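Local coordinates for acyl-CoA thioester hydrolase ybgC (PDB 3GRH), which is a putative acyl-CoA thioesterase, an outer-membrane lipoprotein of the pectinesterase family that neither binds pectin nor shows pectinesterase activity, at residues 289-294 against 323-328. Residues are numbered along the deposited sequence; the frame is centred on the assembly and turned at random.
Sequences VFDNTE and AVNSRF
Phe-290 O receives Val-324 N at 2.9 Å, in a nearly straight bond (172° at the hydrogen). The strands run parallel here, with Phe-290 beside Ala-323 and Asp-291 beside Val-324. Val-324 O then takes two donors. Asn-292 N reaches Val-324 O at 3.3 Å, and Ser-326 OG donates to the same oxygen at 3.0 Å from well above the carbonyl plane. Ser-326 OG also accepts Thr-293 N at 3.1 Å. Its chi1 of -74° sets OG anti to its own carbonyl carbon, within reach of both Val-324 O and Thr-293 N. One buried hydroxyl thus ties its own turn to the neighbouring one. With alanine in place of Ser-326, Thr-293 N would probably lose its acceptor and Val-324 O one of its two donors. Parallel pairing resumes after the turn, where Arg-327 N donates to Thr-293 O at 3.0 Å.

Asp-291, Val-324, Glu-294 and Arg-327 point to one face of the paired strands. The Asp-291 side chain slants across Val-324, with its CG 3.9 Å from Val-324 CG1. Glu-294 and Arg-327 form a salt bridge, OE1 to NH1 at 3.5 Å. OE1 lies well out of the guanidinium plane, so charge alone links them. Glu-294 CB sits over the rim of one guanidinium face. Glu-294 OE2 is satisfied by Arg-296 and Asn-329. On the opposite side of the sheet from Asp-291, Phe-290 CB packs against Ala-323, and the Phe-290 ring meets Phe-295 edge to face. Ser-326 N passes the connection on to Ser-357 OG.

Such stacking of strand, short turn and strand on the next coil is characteristic of the parallel beta-helix of the pectinesterase family.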
ATOM      1  N   VAL A 289       2.516   6.804  -4.183  1.00  5.79           N
ATOM      2  CA  VAL A 289       3.449   7.737  -3.582  1.00  5.24           C
ATOM      3  C   VAL A 289       3.206   7.775  -2.095  1.00  6.23           C
ATOM      4  O   VAL A 289       2.065   7.973  -1.712  1.00  7.32           O
ATOM      5  CB  VAL A 289       3.333   9.111  -4.199  1.00  4.97           C
ATOM      6  CG1 VAL A 289       4.185  10.120  -3.387  1.00  8.26           C
ATOM      7  CG2 VAL A 289       3.723   9.173  -5.697  1.00  6.30           C
ATOM      8  N   PHE A 290       4.237   7.534  -1.298  1.00  6.90           N
ATOM      9  CA  PHE A 290       4.189   7.587   0.172  1.00  7.39           C
ATOM     10  C   PHE A 290       4.974   8.790   0.554  1.00 10.50           C
ATOM     11  O   PHE A 290       6.159   8.839   0.277  1.00 12.21           O
ATOM     12  CB  PHE A 290       4.886   6.358   0.746  1.00  9.60           C
ATOM     13  CG  PHE A 290       4.223   5.077   0.417  1.00  8.67           C
ATOM     14  CD1 PHE A 290       3.210   4.627   1.247  1.00 10.73           C
ATOM     15  CD2 PHE A 290       4.614   4.303  -0.658  1.00 10.05           C
ATOM     16  CE1 PHE A 290       2.582   3.445   1.010  1.00  9.11           C
ATOM     17  CE2 PHE A 290       3.947   3.102  -0.891  1.00 10.52           C
ATOM     18  CZ  PHE A 290       2.908   2.716  -0.054  1.00 10.83           C
ATOM     19  N   ASP A 291       4.363   9.762   1.206  1.00 10.18           N
ATOM     20  CA  ASP A 291       5.053  10.983   1.652  1.00 10.87           C
ATOM     21  C   ASP A 291       4.902  11.088   3.174  1.00  9.42           C
ATOM     22  O   ASP A 291       3.788  10.931   3.713  1.00  9.81           O
ATOM     23  CB  ASP A 291       4.554  12.188   0.931  1.00 12.72           C
ATOM     24  CG  ASP A 291       5.456  13.429   1.104  1.00 21.44           C
ATOM     25  OD1 ASP A 291       5.135  14.456   0.458  1.00 35.65           O
ATOM     26  OD2 ASP A 291       6.477  13.423   1.842  1.00 34.08           O
ATOM     27  N   ASN A 292       5.997  11.345   3.890  1.00  9.19           N
ATOM     28  CA  ASN A 292       5.952  11.426   5.316  1.00 10.09           C
ATOM     29  C   ASN A 292       5.216  10.308   6.016  1.00 10.68           C
ATOM     30  O   ASN A 292       4.407  10.535   6.936  1.00 11.55           O
ATOM     31  CB  ASN A 292       5.395  12.757   5.676  1.00 11.38           C
ATOM     32  CG  ASN A 292       6.341  13.859   5.255  1.00 19.21           C
ATOM     33  OD1 ASN A 292       7.401  14.018   5.873  1.00 26.69           O
ATOM     34  ND2 ASN A 292       5.998  14.618   4.210  1.00 23.94           N
ATOM     35  N   THR A 293       5.530   9.112   5.570  1.00  8.50           N
ATOM     36  CA  THR A 293       4.973   7.899   6.114  1.00  9.40           C
ATOM     37  C   THR A 293       6.051   7.195   6.887  1.00  9.62           C
ATOM     38  O   THR A 293       7.219   7.167   6.511  1.00 10.99           O
ATOM     39  CB  THR A 293       4.321   7.074   5.000  1.00 11.27           C
ATOM     40  OG1 THR A 293       3.168   7.814   4.580  1.00 13.65           O
ATOM     41  CG2 THR A 293       3.892   5.707   5.506  1.00 11.41           C
ATOM     42  N   GLU A 294       5.678   6.591   8.003  1.00  8.57           N
ATOM     43  CA  GLU A 294       6.581   5.737   8.763  1.00 10.21           C
ATOM     44  C   GLU A 294       6.284   4.301   8.490  1.00 11.01           C
ATOM     45  O   GLU A 294       5.129   3.841   8.512  1.00 10.35           O
ATOM     46  CB  GLU A 294       6.413   5.985  10.261  1.00 11.08           C
ATOM     47  CG  GLU A 294       7.328   5.109  11.102  1.00 13.56           C
ATOM     48  CD  GLU A 294       7.319   5.368  12.608  1.00 17.73           C
ATOM     49  OE1 GLU A 294       6.698   6.329  13.136  1.00 23.38           O
ATOM     50  OE2 GLU A 294       7.953   4.547  13.299  1.00 25.91           O
ATOM     51  N   ALA A 323       8.732   6.268  -2.209  1.00  5.76           N
ATOM     52  CA  ALA A 323       8.683   6.675  -0.801  1.00  7.76           C
ATOM     53  C   ALA A 323       9.572   7.893  -0.712  1.00  7.22           C
ATOM     54  O   ALA A 323      10.754   7.832  -1.078  1.00  8.78           O
ATOM     55  CB  ALA A 323       9.224   5.550   0.039  1.00  9.29           C
ATOM     56  N   VAL A 324       8.997   9.003  -0.282  1.00  8.27           N
ATOM     57  CA  VAL A 324       9.686  10.319  -0.183  1.00  8.65           C
ATOM     58  C   VAL A 324       9.517  10.883   1.183  1.00  7.52           C
ATOM     59  O   VAL A 324       8.446  10.821   1.765  1.00  8.41           O
ATOM     60  CB  VAL A 324       9.216  11.251  -1.361  1.00 10.28           C
ATOM     61  CG1 VAL A 324       7.759  11.452  -1.330  1.00 15.91           C
ATOM     62  CG2 VAL A 324       9.944  12.557  -1.317  1.00 11.93           C
ATOM     63  N   ASN A 325      10.570  11.359   1.801  1.00  8.97           N
ATOM     64  CA  ASN A 325      10.520  12.077   3.036  1.00  9.45           C
ATOM     65  C   ASN A 325       9.844  11.182   4.129  1.00  8.22           C
ATOM     66  O   ASN A 325       9.031  11.655   4.972  1.00 11.44           O
ATOM     67  CB  ASN A 325       9.729  13.376   2.853  1.00  9.42           C
ATOM     68  CG  ASN A 325      10.346  14.349   1.843  1.00 16.55           C
ATOM     69  OD1 ASN A 325       9.656  15.163   1.249  1.00 23.34           O
ATOM     70  ND2 ASN A 325      11.610  14.270   1.678  1.00 19.52           N
ATOM     71  N   SER A 326      10.201   9.909   4.095  1.00  8.16           N
ATOM     72  CA  SER A 326       9.584   8.885   4.925  1.00  9.02           C
ATOM     73  C   SER A 326      10.675   8.339   5.911  1.00  8.94           C
ATOM     74  O   SER A 326      11.789   8.828   5.946  1.00 10.72           O
ATOM     75  CB  SER A 326       8.944   7.860   4.024  1.00 10.04           C
ATOM     76  OG  SER A 326       7.731   8.413   3.461  1.00 10.06           O
ATOM     77  N   ARG A 327      10.225   7.498   6.843  1.00  9.28           N
ATOM     78  CA  ARG A 327      11.012   6.999   7.978  1.00 11.14           C
ATOM     79  C   ARG A 327      10.845   5.489   7.981  1.00 11.02           C
ATOM     80  O   ARG A 327       9.770   4.982   7.833  1.00 11.93           O
ATOM     81  CB  ARG A 327      10.566   7.615   9.301  1.00 13.69           C
ATOM     82  CG  ARG A 327      10.853   9.032   9.357  1.00 19.40           C
ATOM     83  CD  ARG A 327      10.369   9.578  10.701  1.00 21.57           C
ATOM     84  NE  ARG A 327       8.916   9.697  10.743  1.00 28.90           N
ATOM     85  CZ  ARG A 327       8.150   9.509  11.822  1.00 29.73           C
ATOM     86  NH1 ARG A 327       8.675   9.160  12.979  1.00 33.81           N
ATOM     87  NH2 ARG A 327       6.841   9.704  11.744  1.00 33.08           N
ATOM     88  N   PHE A 328      11.942   4.774   8.091  1.00  9.45           N
ATOM     89  CA  PHE A 328      11.950   3.327   8.079  1.00 10.36           C
ATOM     90  C   PHE A 328      12.652   2.800   9.342  1.00 10.50           C
ATOM     91  O   PHE A 328      13.758   3.190   9.637  1.00 11.71           O
ATOM     92  CB  PHE A 328      12.734   2.806   6.862  1.00 11.34           C
ATOM     93  CG  PHE A 328      12.101   3.147   5.547  1.00  9.52           C
ATOM     94  CD1 PHE A 328      11.236   2.300   4.936  1.00 13.15           C
ATOM     95  CD2 PHE A 328      12.287   4.364   4.977  1.00 10.06           C
ATOM     96  CE1 PHE A 328      10.581   2.622   3.753  1.00 12.33           C
ATOM     97  CE2 PHE A 328      11.637   4.657   3.789  1.00 10.22           C
ATOM     98  CZ  PHE A 328      10.820   3.825   3.170  1.00 10.83           C
TER